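Local coordinates for protein inorganic pyrophosphatase (Neisseria gonorrhoeae, PDB 5TEA) that probably catalyses the magnesium-dependent hydrolysis of inorganic pyrophosphate to two phosphate ions, at residues 149-152 with 158-161; 111-116 with 171-176; 130-135 with 162-167; 29-34 with 47-52; 81-86 with 95-100. All coordinates share one frame; numbering follows the deposited sequence.

Contact 1: residues 149-152 with 158-161; sequences HYKD and TTKV
H149 to D152 fold into a type I beta turn that faces T159 at the start of strand 159-165, with CA of H149 6.8 Å from CA of T159. The methyl of T159, CG2, lies 3.8 Å from CD of K151 and reaches CE1 of the Y150 ring obliquely. Its hydroxyl, OG1, held between the backbone N and the carbonyl carbon (chi1 56°), takes a hydrogen bond from a water 2.7 Å away and is also bonded to the carbonyl of N148. The same water donates to OD1 of D152 and accepts from N of K151, tying three residues together. Within the turn, ND1 of H149 bonds to OD2 of D152 over 2.8 Å at 168°. The acceptor lies in the imidazole plane, on the syn side of the carboxylate but 34° out of its plane. Both carboxylate oxygens are thus engaged, which should restrain the rotation of D152. The aliphatic part of K151 also covers one face of Y150, CG standing 3.8 Å above the ring plane toward its rim. The water thus serves the polar side of the turn, while a methyl and an aliphatic chain lie against Y150, which is predicted to bind the substrate.

Contact 2: residues 111-116 with 171-176; sequences VDDKIV and KKVIKE. With CA (calcium ion), chain I.
V173 and I174, neighbours on helix 167-183, meet D113 and I115 of strand 110-119. Just before them, K172 is suited to the helix's exposed side: its NZ pairs with OE2 of E176 one turn on, at 3.6 Å. V173 points into the contact and straddles a carboxylate oxygen, since its CG1 and CG2 are each 3.9 Å from OD2 of D113. The charge of D113 is met by other partners, a salt bridge from OD2 to K104 and a hydrogen bond from OD1 to the backbone N of F105, so V173 offers it only an apolar wall. CG1 of V173 also lies beside CD1 of I115, the two side chains sliding past each other in opposite directions. With I174 the apolar surface continues: its CG1, anti to the carbonyl carbon (chi1 -65°), comes to 3.9 Å from CD1 of I115, and its CD1 to 4.0 Å from CG2 of I115. V173, I174 and I115 are all buried, as suits beta-branched apolar residues between helix and sheet. K175 turns outward to a salt bridge with D22. On the far side of the strand, OD1 of D112 binds the calcium ion at 2.3 Å, with two waters, D73, D77, D80 and the carbonyl of E78; one of these waters also donates to O of D113. NZ of K114 forms a salt bridge with OD2 of D112 and hydrogen bonds to its backbone O and to D80. A helix thus packs against one side of a strand that also supplies D112 to the acidic metal site of soluble pyrophosphatases.

Contact 3: residues 130-135 with 162-167; sequences KTLSDL and ESWGGA. Unlike the reference sequence in segment 162-167: G166 (reference Asp).
Apolar packing joins L132 to W164. The methyl CD1 of L132 comes to 3.9 Å from CB of W164 and 4.0 Å from its CE3, obliquely to the indole, with the two side chains crossing at about a right angle. CG of L132 stands anti to the carbonyl carbon (chi1 -72°), and the chain beyond it is extended, which carries CD1 across to the strand. The same methyl touches a polar atom: O of G165 is 3.5 Å away, a van der Waals approach. In the fold, this seats the short 3-10 turn 132-134, just before helix 137-149, on the end of strand 159-165, at the edge of the twisted beta-barrel core known from soluble pyrophosphatases. The helix shares W164, as I140 and I143 pack on the indole and E144 accepts the hydrogen bond of its NE1. Hydrogen bonding within 130-135 shapes the turn that presents L132. OD2 of D134 accepts hydrogen bonds from N of K130 at 2.9 Å, through its anti lone pair, and from N of T131, which comes from above the carboxylate plane, 59° out of it. The hydroxyls of T131 and S133 are bonded to each other, OG1 to OG 3.0 Å.

Contact 4: residues 29-34 with 47-52; sequences VNEIPA and AAFQLD
F49 turns the rim of its ring to V29 and E31. Its CZ lies 3.9 Å from CG1 of V29, which sits in the ring plane, and its CE1 lies 4.0 Å from CG of E31, also near that plane. Between these two, O of N30 approaches CE1 obliquely at 3.8 Å. The phenyl reaches this position with CG anti to the carbonyl carbon (chi1 -68°), its CB already directed at the other strand. E31 crosses F49 at about a right angle, and its carboxylate plane is inclined 65° to the ring. Only its methylene part is used here; OE1 accepts a hydrogen bond from the backbone N of W42. A glutamate suits such a place because its CG is apolar enough to lie against an aromatic rim while its acid end travels on to a polar partner. The backbones of strand 29-32 and strand 48-52 run within 24° of parallel, 8.9 Å apart, so the gap is spanned by the F49 side chain, which reaches side chains and a backbone carbonyl of 29-31. They belong to different sheets: the first to the large mixed sheet, the second to the hairpin it forms with strand 38-43. E31 and I32 both face Y65, a classic beta bulge, and E31 lies close to Y65, which is predicted to bind substrate. On the hairpin, A47 and A48 make a G1 bulge opposite N43. W42 meets F49 edge-to-face and F12 packs on it too. Q50 and L51 pair in parallel with a strand of a neighbouring subunit, so that the sheet runs on across the hexamer interface.

Contact 5: residues 81-86 with 95-100; sequences VLLVTE and LEARVI
L83 meets L95 and A97 across the interior, at the end of strand 80-83. Ahead of it, V81 turns its branched side chain to V28 and C117, whereas L82 faces the other way, onto I143 and F147 of helix 137-149. At L83 the contact itself is made: L83 and L95 reach toward each other tip to tip, CD2 of L83 lying 3.9 Å from CD2 of L95 and 4.0 Å from its CD1. The other methyl of L83, CD1, is 4.2 Å from CB of A97, a residue small enough to leave room for it. With CG anti to N (chi1 178°), L83 extends its methyls toward L95. Strands 80-83 and 94-107 are not hydrogen-bonded neighbours; both border strand 110-119, and these leucines pack together in the interior of the barrel core that characterises the family. L95 also packs on L51 of a neighbouring subunit, and its backbone pairs in parallel with a strand of that subunit, which carries the sheet across the interface. Past L83 the chain leaves the strand, and N64 gives hydrogen bonds from its ND2 to O of L83 and OG1 of T85.

From the N terminus, contact 4 closes first, joining strand 25-32 to the hairpin strand 48-54. Contact 5 follows in series, closing the short connection from strand 80-83 to strand 94-107. The remaining three are nested: contact 2 opens at strand 110-119 and closes last, on helix 167-183; contact 3 lies inside its loop, and contact 1, over the turn after helix 137-149, inside that of contact 3. None cross. Strand 110-119 ties contact 2 to contact 5 through probable backbone bonds, I115 to L82 and V116 to I100, and V116 also packs on L132 and W164 of contact 3. Contacts 1 and 3 share strand 159-165.

Contact 1: residues 149-152 with 158-161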
# COMPACT_ATOMS: atom_id res chain seq x y z
N HIS B 149 25.48 -6.08 -5.48
CA HIS B 149 25.50 -6.44 -4.07
C HIS B 149 24.39 -7.37 -3.60
O HIS B 149 24.37 -7.73 -2.42
CB HIS B 149 25.47 -5.16 -3.23
CG HIS B 149 26.71 -4.33 -3.35
ND1 HIS B 149 27.86 -4.63 -2.66
CD2 HIS B 149 26.99 -3.24 -4.11
CE1 HIS B 149 28.79 -3.75 -2.97
NE2 HIS B 149 28.29 -2.90 -3.84
N TYR B 150 23.46 -7.78 -4.47
CA TYR B 150 22.25 -8.42 -3.95
C TYR B 150 22.49 -9.83 -3.42
O TYR B 150 21.63 -10.35 -2.69
CB TYR B 150 21.15 -8.44 -5.01
CG TYR B 150 21.35 -9.44 -6.13
CD1 TYR B 150 22.31 -9.23 -7.12
CD2 TYR B 150 20.56 -10.58 -6.22
CE1 TYR B 150 22.47 -10.13 -8.16
CE2 TYR B 150 20.72 -11.49 -7.24
CZ TYR B 150 21.68 -11.26 -8.21
OH TYR B 150 21.84 -12.16 -9.24
N LYS B 151 23.63 -10.44 -3.71
CA LYS B 151 23.98 -11.72 -3.09
C LYS B 151 25.00 -11.57 -1.96
O LYS B 151 25.56 -12.57 -1.51
CB LYS B 151 24.51 -12.69 -4.16
CG LYS B 151 23.46 -13.08 -5.20
CD LYS B 151 24.05 -14.04 -6.22
CE LYS B 151 22.99 -14.68 -7.10
NZ LYS B 151 22.28 -15.79 -6.41
N ASP B 152 25.25 -10.34 -1.49
CA ASP B 152 26.35 -10.14 -0.55
C ASP B 152 26.18 -10.90 0.76
O ASP B 152 27.17 -11.14 1.44
CB ASP B 152 26.54 -8.66 -0.23
CG ASP B 152 27.42 -7.97 -1.23
OD1 ASP B 152 27.71 -8.60 -2.27
OD2 ASP B 152 27.82 -6.82 -0.98
N THR B 158 31.00 -14.01 -8.52
CA THR B 158 30.94 -12.63 -8.96
C THR B 158 29.49 -12.20 -9.17
O THR B 158 28.65 -12.99 -9.62
CB THR B 158 31.74 -12.47 -10.26
OG1 THR B 158 33.14 -12.61 -9.97
CG2 THR B 158 31.47 -11.12 -10.91
N THR B 159 29.18 -10.97 -8.76
CA THR B 159 28.00 -10.22 -9.18
C THR B 159 28.54 -8.86 -9.61
O THR B 159 28.80 -8.01 -8.76
CB THR B 159 26.94 -10.07 -8.07
OG1 THR B 159 27.54 -9.46 -6.91
CG2 THR B 159 26.36 -11.43 -7.67
N LYS B 160 28.72 -8.65 -10.92
CA LYS B 160 29.44 -7.46 -11.37
C LYS B 160 28.78 -6.88 -12.60
O LYS B 160 28.71 -7.54 -13.65
CB LYS B 160 30.90 -7.77 -11.68
CG LYS B 160 31.70 -6.55 -12.13
CD LYS B 160 31.56 -5.41 -11.13
CE LYS B 160 32.51 -4.26 -11.45
NZ LYS B 160 32.31 -3.10 -10.52
N VAL B 161 28.35 -5.63 -12.49
CA VAL B 161 27.93 -4.85 -13.65
C VAL B 161 29.17 -4.33 -14.36
O VAL B 161 29.93 -3.53 -13.79
CB VAL B 161 27.00 -3.70 -13.25
CG1 VAL B 161 26.65 -2.86 -14.49
CG2 VAL B 161 25.73 -4.25 -12.54
O HOH W 1 26.30 -9.67 -4.52

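Contact 2: residues 111-116 with 171-176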
# COMPACT_ATOMS: atom_id res chain seq x y z
N VAL B 111 28.10 -14.94 -18.28
CA VAL B 111 27.43 -13.74 -18.77
C VAL B 111 25.95 -13.84 -18.45
O VAL B 111 25.32 -14.87 -18.69
CB VAL B 111 27.66 -13.58 -20.28
CG1 VAL B 111 26.88 -12.38 -20.83
CG2 VAL B 111 29.17 -13.44 -20.58
N ASP B 112 25.39 -12.76 -17.89
CA ASP B 112 23.97 -12.75 -17.52
C ASP B 112 23.40 -11.34 -17.76
O ASP B 112 22.89 -10.68 -16.86
CB ASP B 112 23.77 -13.19 -16.08
CG ASP B 112 22.32 -13.48 -15.74
OD1 ASP B 112 21.55 -13.79 -16.67
OD2 ASP B 112 21.95 -13.39 -14.56
N ASP B 113 23.50 -10.88 -19.01
CA ASP B 113 23.10 -9.53 -19.36
C ASP B 113 21.60 -9.34 -19.15
O ASP B 113 20.82 -10.29 -19.22
CB ASP B 113 23.42 -9.22 -20.83
CG ASP B 113 24.90 -9.28 -21.14
OD1 ASP B 113 25.71 -9.04 -20.22
OD2 ASP B 113 25.26 -9.53 -22.32
N LYS B 114 21.20 -8.08 -18.94
CA LYS B 114 19.81 -7.73 -18.72
C LYS B 114 19.44 -6.55 -19.60
O LYS B 114 20.08 -5.50 -19.54
CB LYS B 114 19.57 -7.44 -17.23
CG LYS B 114 20.20 -8.53 -16.35
CD LYS B 114 19.58 -8.68 -14.99
CE LYS B 114 20.44 -9.62 -14.15
NZ LYS B 114 20.51 -10.99 -14.74
N ILE B 115 18.45 -6.75 -20.46
CA ILE B 115 17.99 -5.70 -21.38
C ILE B 115 17.17 -4.70 -20.59
O ILE B 115 16.32 -5.09 -19.78
CB ILE B 115 17.16 -6.32 -22.51
CG1 ILE B 115 17.89 -7.52 -23.13
CG2 ILE B 115 16.85 -5.27 -23.60
CD1 ILE B 115 19.27 -7.13 -23.71
N VAL B 116 17.44 -3.40 -20.78
CA VAL B 116 16.70 -2.35 -20.09
C VAL B 116 15.58 -1.88 -21.01
O VAL B 116 15.82 -1.55 -22.18
CB VAL B 116 17.61 -1.18 -19.69
CG1 VAL B 116 16.83 -0.18 -18.83
CG2 VAL B 116 18.86 -1.68 -18.97
N LYS B 171 20.36 -4.76 -28.82
CA LYS B 171 19.80 -5.55 -29.92
C LYS B 171 20.72 -6.69 -30.31
O LYS B 171 20.26 -7.78 -30.66
CB LYS B 171 19.53 -4.66 -31.12
CG LYS B 171 18.34 -3.74 -30.94
CD LYS B 171 18.19 -2.81 -32.14
CE LYS B 171 17.21 -1.69 -31.85
NZ LYS B 171 17.18 -0.70 -32.97
N LYS B 172 22.03 -6.45 -30.32
CA LYS B 172 22.95 -7.52 -30.68
C LYS B 172 22.87 -8.66 -29.67
O LYS B 172 22.85 -9.83 -30.06
CB LYS B 172 24.37 -6.97 -30.77
CG LYS B 172 25.41 -8.01 -31.14
CD LYS B 172 26.80 -7.39 -31.22
CE LYS B 172 27.23 -6.82 -29.88
NZ LYS B 172 27.21 -7.85 -28.79
N VAL B 173 22.79 -8.32 -28.38
CA VAL B 173 22.63 -9.34 -27.34
C VAL B 173 21.35 -10.13 -27.55
O VAL B 173 21.34 -11.36 -27.49
CB VAL B 173 22.65 -8.67 -25.95
CG1 VAL B 173 22.26 -9.68 -24.85
CG2 VAL B 173 24.02 -8.05 -25.69
N ILE B 174 20.24 -9.43 -27.84
CA ILE B 174 18.97 -10.12 -28.09
C ILE B 174 19.09 -11.06 -29.28
O ILE B 174 18.69 -12.23 -29.21
CB ILE B 174 17.83 -9.10 -28.29
CG1 ILE B 174 17.57 -8.32 -26.99
CG2 ILE B 174 16.56 -9.82 -28.70
CD1 ILE B 174 16.68 -7.05 -27.18
N LYS B 175 19.66 -10.58 -30.39
CA LYS B 175 19.77 -11.41 -31.58
C LYS B 175 20.65 -12.64 -31.34
O LYS B 175 20.39 -13.73 -31.86
CB LYS B 175 20.29 -10.59 -32.76
CG LYS B 175 19.27 -9.58 -33.27
CD LYS B 175 19.79 -8.83 -34.47
CE LYS B 175 18.68 -8.62 -35.47
NZ LYS B 175 19.14 -7.91 -36.70
N GLU B 176 21.72 -12.48 -30.55
CA GLU B 176 22.54 -13.63 -30.19
C GLU B 176 21.74 -14.65 -29.38
O GLU B 176 21.91 -15.86 -29.53
CB GLU B 176 23.77 -13.18 -29.41
CG GLU B 176 24.81 -12.45 -30.27
CD GLU B 176 25.85 -11.73 -29.44
OE1 GLU B 176 25.72 -11.69 -28.20
OE2 GLU B 176 26.81 -11.19 -30.03
CA CA I . 19.72 -14.65 -17.69
O HOH W 2 20.03 -12.79 -19.18
O HOH W 3 19.14 -14.69 -15.78

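Contact 3: residues 130-135 with 162-167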
# COMPACT_ATOMS: atom_id res chain seq x y z
N LYS B 130 13.72 7.07 -24.06
CA LYS B 130 14.13 6.31 -25.23
C LYS B 130 15.56 5.81 -25.15
O LYS B 130 15.90 4.89 -25.90
CB LYS B 130 13.94 7.15 -26.51
CG LYS B 130 12.46 7.44 -26.80
CD LYS B 130 12.21 8.18 -28.11
CE LYS B 130 10.71 8.38 -28.33
NZ LYS B 130 10.41 9.25 -29.52
N THR B 131 16.39 6.40 -24.30
CA THR B 131 17.78 5.99 -24.09
C THR B 131 18.05 5.92 -22.60
O THR B 131 17.29 6.46 -21.80
CB THR B 131 18.77 6.97 -24.73
OG1 THR B 131 18.69 8.22 -24.03
CG2 THR B 131 18.46 7.18 -26.19
N LEU B 132 19.17 5.30 -22.22
CA LEU B 132 19.53 5.26 -20.81
C LEU B 132 19.78 6.66 -20.25
O LEU B 132 19.45 6.94 -19.10
CB LEU B 132 20.78 4.39 -20.60
CG LEU B 132 20.63 2.87 -20.75
CD1 LEU B 132 21.96 2.20 -20.51
CD2 LEU B 132 19.60 2.32 -19.81
N SER B 133 20.37 7.54 -21.06
CA SER B 133 20.67 8.90 -20.62
C SER B 133 19.40 9.70 -20.34
O SER B 133 19.48 10.76 -19.70
CB SER B 133 21.51 9.61 -21.67
OG SER B 133 20.67 10.01 -22.74
N ASP B 134 18.24 9.25 -20.84
CA ASP B 134 16.99 9.94 -20.52
C ASP B 134 16.56 9.68 -19.08
O ASP B 134 15.83 10.50 -18.50
CB ASP B 134 15.87 9.49 -21.45
CG ASP B 134 16.07 9.96 -22.88
OD1 ASP B 134 16.87 10.91 -23.09
OD2 ASP B 134 15.43 9.36 -23.76
N LEU B 135 16.97 8.56 -18.50
CA LEU B 135 16.65 8.25 -17.11
C LEU B 135 17.49 9.11 -16.17
O LEU B 135 18.58 9.54 -16.53
CB LEU B 135 16.92 6.77 -16.82
CG LEU B 135 16.16 5.72 -17.62
CD1 LEU B 135 16.65 4.32 -17.28
CD2 LEU B 135 14.68 5.86 -17.34
N GLU B 162 29.38 -4.78 -15.60
CA GLU B 162 30.61 -4.49 -16.33
C GLU B 162 30.53 -3.19 -17.10
O GLU B 162 31.55 -2.50 -17.25
CB GLU B 162 30.92 -5.62 -17.32
CG GLU B 162 31.05 -6.98 -16.67
CD GLU B 162 32.36 -7.15 -15.91
OE1 GLU B 162 33.13 -6.18 -15.80
OE2 GLU B 162 32.61 -8.27 -15.41
N SER B 163 29.34 -2.84 -17.59
CA SER B 163 29.13 -1.63 -18.38
C SER B 163 27.65 -1.49 -18.65
O SER B 163 26.86 -2.42 -18.46
CB SER B 163 29.89 -1.66 -19.70
OG SER B 163 29.33 -2.64 -20.58
N TRP B 164 27.28 -0.30 -19.12
CA TRP B 164 25.93 0.00 -19.57
C TRP B 164 26.01 0.26 -21.07
O TRP B 164 26.80 1.11 -21.50
CB TRP B 164 25.38 1.21 -18.84
CG TRP B 164 25.11 0.94 -17.40
CD1 TRP B 164 25.94 1.21 -16.35
CD2 TRP B 164 23.93 0.37 -16.84
NE1 TRP B 164 25.33 0.84 -15.17
CE2 TRP B 164 24.10 0.31 -15.44
CE3 TRP B 164 22.74 -0.12 -17.39
CZ2 TRP B 164 23.14 -0.19 -14.59
CZ3 TRP B 164 21.78 -0.62 -16.54
CH2 TRP B 164 21.98 -0.65 -15.16
N GLY B 165 25.23 -0.49 -21.84
CA GLY B 165 25.29 -0.40 -23.29
C GLY B 165 24.04 0.25 -23.84
O GLY B 165 23.00 0.26 -23.17
N GLY B 166 24.12 0.80 -25.06
CA GLY B 166 22.97 1.44 -25.66
C GLY B 166 22.07 0.42 -26.34
O GLY B 166 22.27 -0.79 -26.26
N ALA B 167 21.05 0.94 -27.02
CA ALA B 167 20.03 0.06 -27.59
C ALA B 167 20.58 -0.80 -28.72
O ALA B 167 20.12 -1.93 -28.91
CB ALA B 167 18.83 0.87 -28.09

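Contact 4: residues 29-34 with 47-52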
# COMPACT_ATOMS: atom_id res chain seq x y z
N VAL B 29 7.74 -10.57 -20.88
CA VAL B 29 6.85 -11.16 -19.89
C VAL B 29 7.37 -10.77 -18.51
O VAL B 29 8.54 -11.00 -18.19
CB VAL B 29 6.78 -12.69 -20.05
CG1 VAL B 29 6.02 -13.33 -18.88
CG2 VAL B 29 6.10 -13.05 -21.37
N ASN B 30 6.51 -10.16 -17.68
CA ASN B 30 6.93 -9.69 -16.37
C ASN B 30 6.87 -10.81 -15.35
O ASN B 30 5.86 -11.53 -15.25
CB ASN B 30 6.08 -8.52 -15.88
CG ASN B 30 6.69 -7.81 -14.67
OD1 ASN B 30 7.82 -7.31 -14.74
ND2 ASN B 30 5.96 -7.77 -13.56
N GLU B 31 7.95 -10.98 -14.58
CA GLU B 31 7.97 -11.97 -13.50
C GLU B 31 7.87 -11.37 -12.11
O GLU B 31 7.20 -11.94 -11.25
CB GLU B 31 9.25 -12.82 -13.57
CG GLU B 31 9.40 -13.64 -14.84
CD GLU B 31 10.84 -14.02 -15.11
OE1 GLU B 31 11.13 -15.23 -15.15
OE2 GLU B 31 11.68 -13.11 -15.29
N ILE B 32 8.55 -10.25 -11.84
CA ILE B 32 8.67 -9.72 -10.49
C ILE B 32 8.27 -8.25 -10.49
O ILE B 32 8.88 -7.45 -11.21
CB ILE B 32 10.10 -9.84 -9.94
CG1 ILE B 32 10.60 -11.29 -9.96
CG2 ILE B 32 10.13 -9.31 -8.49
CD1 ILE B 32 12.11 -11.42 -9.58
N PRO B 33 7.29 -7.84 -9.69
CA PRO B 33 7.02 -6.40 -9.53
C PRO B 33 8.19 -5.67 -8.89
O PRO B 33 8.83 -6.18 -7.96
CB PRO B 33 5.80 -6.38 -8.60
CG PRO B 33 5.24 -7.79 -8.62
CD PRO B 33 6.43 -8.67 -8.82
N ALA B 34 8.46 -4.47 -9.38
CA ALA B 34 9.40 -3.59 -8.71
C ALA B 34 9.02 -3.46 -7.24
O ALA B 34 7.84 -3.37 -6.90
CB ALA B 34 9.39 -2.20 -9.35
N ALA B 47 5.41 -24.31 -17.33
CA ALA B 47 4.63 -23.18 -17.83
C ALA B 47 3.81 -22.55 -16.70
O ALA B 47 2.59 -22.45 -16.76
CB ALA B 47 3.73 -23.59 -19.00
N ALA B 48 4.53 -22.11 -15.67
CA ALA B 48 3.91 -21.47 -14.52
C ALA B 48 4.97 -20.66 -13.79
O ALA B 48 6.17 -20.90 -13.93
CB ALA B 48 3.26 -22.50 -13.59
N PHE B 49 4.51 -19.68 -13.01
CA PHE B 49 5.41 -18.79 -12.28
C PHE B 49 5.70 -19.39 -10.91
O PHE B 49 4.78 -19.76 -10.17
CB PHE B 49 4.82 -17.39 -12.13
CG PHE B 49 4.72 -16.65 -13.43
CD1 PHE B 49 5.80 -15.96 -13.93
CD2 PHE B 49 3.55 -16.69 -14.18
CE1 PHE B 49 5.72 -15.29 -15.15
CE2 PHE B 49 3.46 -16.02 -15.39
CZ PHE B 49 4.55 -15.31 -15.87
N GLN B 50 6.98 -19.47 -10.57
CA GLN B 50 7.42 -20.14 -9.36
C GLN B 50 8.10 -19.14 -8.44
O GLN B 50 8.99 -18.41 -8.88
CB GLN B 50 8.39 -21.28 -9.69
CG GLN B 50 8.93 -21.98 -8.47
CD GLN B 50 9.78 -23.16 -8.83
OE1 GLN B 50 9.99 -23.43 -10.02
NE2 GLN B 50 10.28 -23.90 -7.82
N LEU B 51 7.72 -19.14 -7.17
CA LEU B 51 8.51 -18.42 -6.17
C LEU B 51 9.70 -19.30 -5.80
O LEU B 51 9.56 -20.25 -5.03
CB LEU B 51 7.68 -18.08 -4.94
CG LEU B 51 8.52 -17.23 -3.98
CD1 LEU B 51 7.75 -16.05 -3.47
CD2 LEU B 51 9.06 -18.04 -2.80
N ASP B 52 10.87 -18.96 -6.35
CA ASP B 52 12.08 -19.73 -6.04
C ASP B 52 12.50 -19.55 -4.59
O ASP B 52 12.90 -20.52 -3.94
CB ASP B 52 13.23 -19.31 -6.96
CG ASP B 52 13.02 -19.72 -8.40
OD1 ASP B 52 12.22 -20.64 -8.65
OD2 ASP B 52 13.68 -19.13 -9.28

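Contact 5: residues 81-86 with 95-100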
# COMPACT_ATOMS: atom_id res chain seq x y z
N VAL B 81 15.11 -9.09 -18.34
CA VAL B 81 14.67 -7.73 -18.67
C VAL B 81 14.49 -6.94 -17.38
O VAL B 81 13.83 -7.41 -16.45
CB VAL B 81 13.35 -7.73 -19.46
CG1 VAL B 81 12.88 -6.28 -19.71
CG2 VAL B 81 13.51 -8.47 -20.79
N LEU B 82 15.08 -5.74 -17.34
CA LEU B 82 14.78 -4.72 -16.35
C LEU B 82 13.78 -3.76 -16.99
O LEU B 82 14.13 -3.01 -17.91
CB LEU B 82 16.06 -3.99 -15.94
CG LEU B 82 17.21 -4.92 -15.50
CD1 LEU B 82 18.42 -4.11 -15.04
CD2 LEU B 82 16.75 -5.87 -14.38
N LEU B 83 12.53 -3.80 -16.53
CA LEU B 83 11.45 -2.99 -17.09
C LEU B 83 11.12 -1.88 -16.12
O LEU B 83 10.67 -2.14 -14.99
CB LEU B 83 10.21 -3.85 -17.37
CG LEU B 83 9.00 -3.08 -17.91
CD1 LEU B 83 9.23 -2.72 -19.38
CD2 LEU B 83 7.73 -3.91 -17.73
N VAL B 84 11.36 -0.64 -16.54
CA VAL B 84 11.24 0.53 -15.67
C VAL B 84 9.86 1.14 -15.85
O VAL B 84 9.47 1.50 -16.96
CB VAL B 84 12.34 1.55 -15.96
CG1 VAL B 84 12.16 2.82 -15.13
CG2 VAL B 84 13.73 0.90 -15.73
N THR B 85 9.11 1.26 -14.75
CA THR B 85 7.81 1.92 -14.74
C THR B 85 7.72 2.77 -13.48
O THR B 85 8.46 2.56 -12.51
CB THR B 85 6.62 0.94 -14.73
OG1 THR B 85 6.70 0.11 -13.57
CG2 THR B 85 6.58 0.06 -15.98
N GLU B 86 6.77 3.70 -13.47
CA GLU B 86 6.53 4.48 -12.25
C GLU B 86 5.85 3.64 -11.17
O GLU B 86 6.19 3.76 -9.98
CB GLU B 86 5.70 5.73 -12.58
CG GLU B 86 6.50 6.90 -13.18
CD GLU B 86 6.60 6.90 -14.72
OE1 GLU B 86 5.59 6.61 -15.42
OE2 GLU B 86 7.71 7.21 -15.22
N LEU B 95 3.88 -7.55 -22.39
CA LEU B 95 3.71 -6.24 -23.01
C LEU B 95 4.71 -6.07 -24.15
O LEU B 95 5.77 -6.70 -24.18
CB LEU B 95 3.90 -5.11 -22.00
CG LEU B 95 5.34 -4.84 -21.52
CD1 LEU B 95 5.44 -3.42 -21.00
CD2 LEU B 95 5.75 -5.83 -20.42
N GLU B 96 4.36 -5.19 -25.08
CA GLU B 96 5.33 -4.66 -26.02
C GLU B 96 6.13 -3.58 -25.31
O GLU B 96 5.57 -2.68 -24.68
CB GLU B 96 4.61 -4.09 -27.25
CG GLU B 96 3.85 -5.18 -27.98
CD GLU B 96 3.30 -4.72 -29.33
OE1 GLU B 96 3.53 -3.54 -29.69
OE2 GLU B 96 2.64 -5.53 -30.01
N ALA B 97 7.46 -3.69 -25.40
CA ALA B 97 8.35 -2.81 -24.65
C ALA B 97 9.43 -2.26 -25.57
O ALA B 97 9.92 -2.96 -26.46
CB ALA B 97 8.99 -3.55 -23.47
N ARG B 98 9.82 -1.02 -25.32
CA ARG B 98 10.91 -0.42 -26.08
C ARG B 98 12.24 -0.76 -25.41
O ARG B 98 12.37 -0.61 -24.19
CB ARG B 98 10.74 1.10 -26.19
CG ARG B 98 12.01 1.84 -26.62
CD ARG B 98 11.80 3.35 -26.73
NE ARG B 98 11.04 3.71 -27.92
CZ ARG B 98 11.56 3.89 -29.13
NH1 ARG B 98 12.86 3.74 -29.34
NH2 ARG B 98 10.77 4.22 -30.14
N VAL B 99 13.20 -1.22 -26.21
CA VAL B 99 14.57 -1.48 -25.76
C VAL B 99 15.31 -0.15 -25.66
O VAL B 99 15.44 0.56 -26.67
CB VAL B 99 15.29 -2.41 -26.74
CG1 VAL B 99 16.78 -2.59 -26.35
CG2 VAL B 99 14.58 -3.74 -26.87
N ILE B 100 15.81 0.20 -24.47
CA ILE B 100 16.55 1.45 -24.33
C ILE B 100 18.01 1.26 -23.94
O ILE B 100 18.76 2.25 -23.94
CB ILE B 100 15.88 2.44 -23.35
CG1 ILE B 100 15.93 1.94 -21.90
CG2 ILE B 100 14.45 2.82 -23.81
CD1 ILE B 100 15.53 2.99 -20.87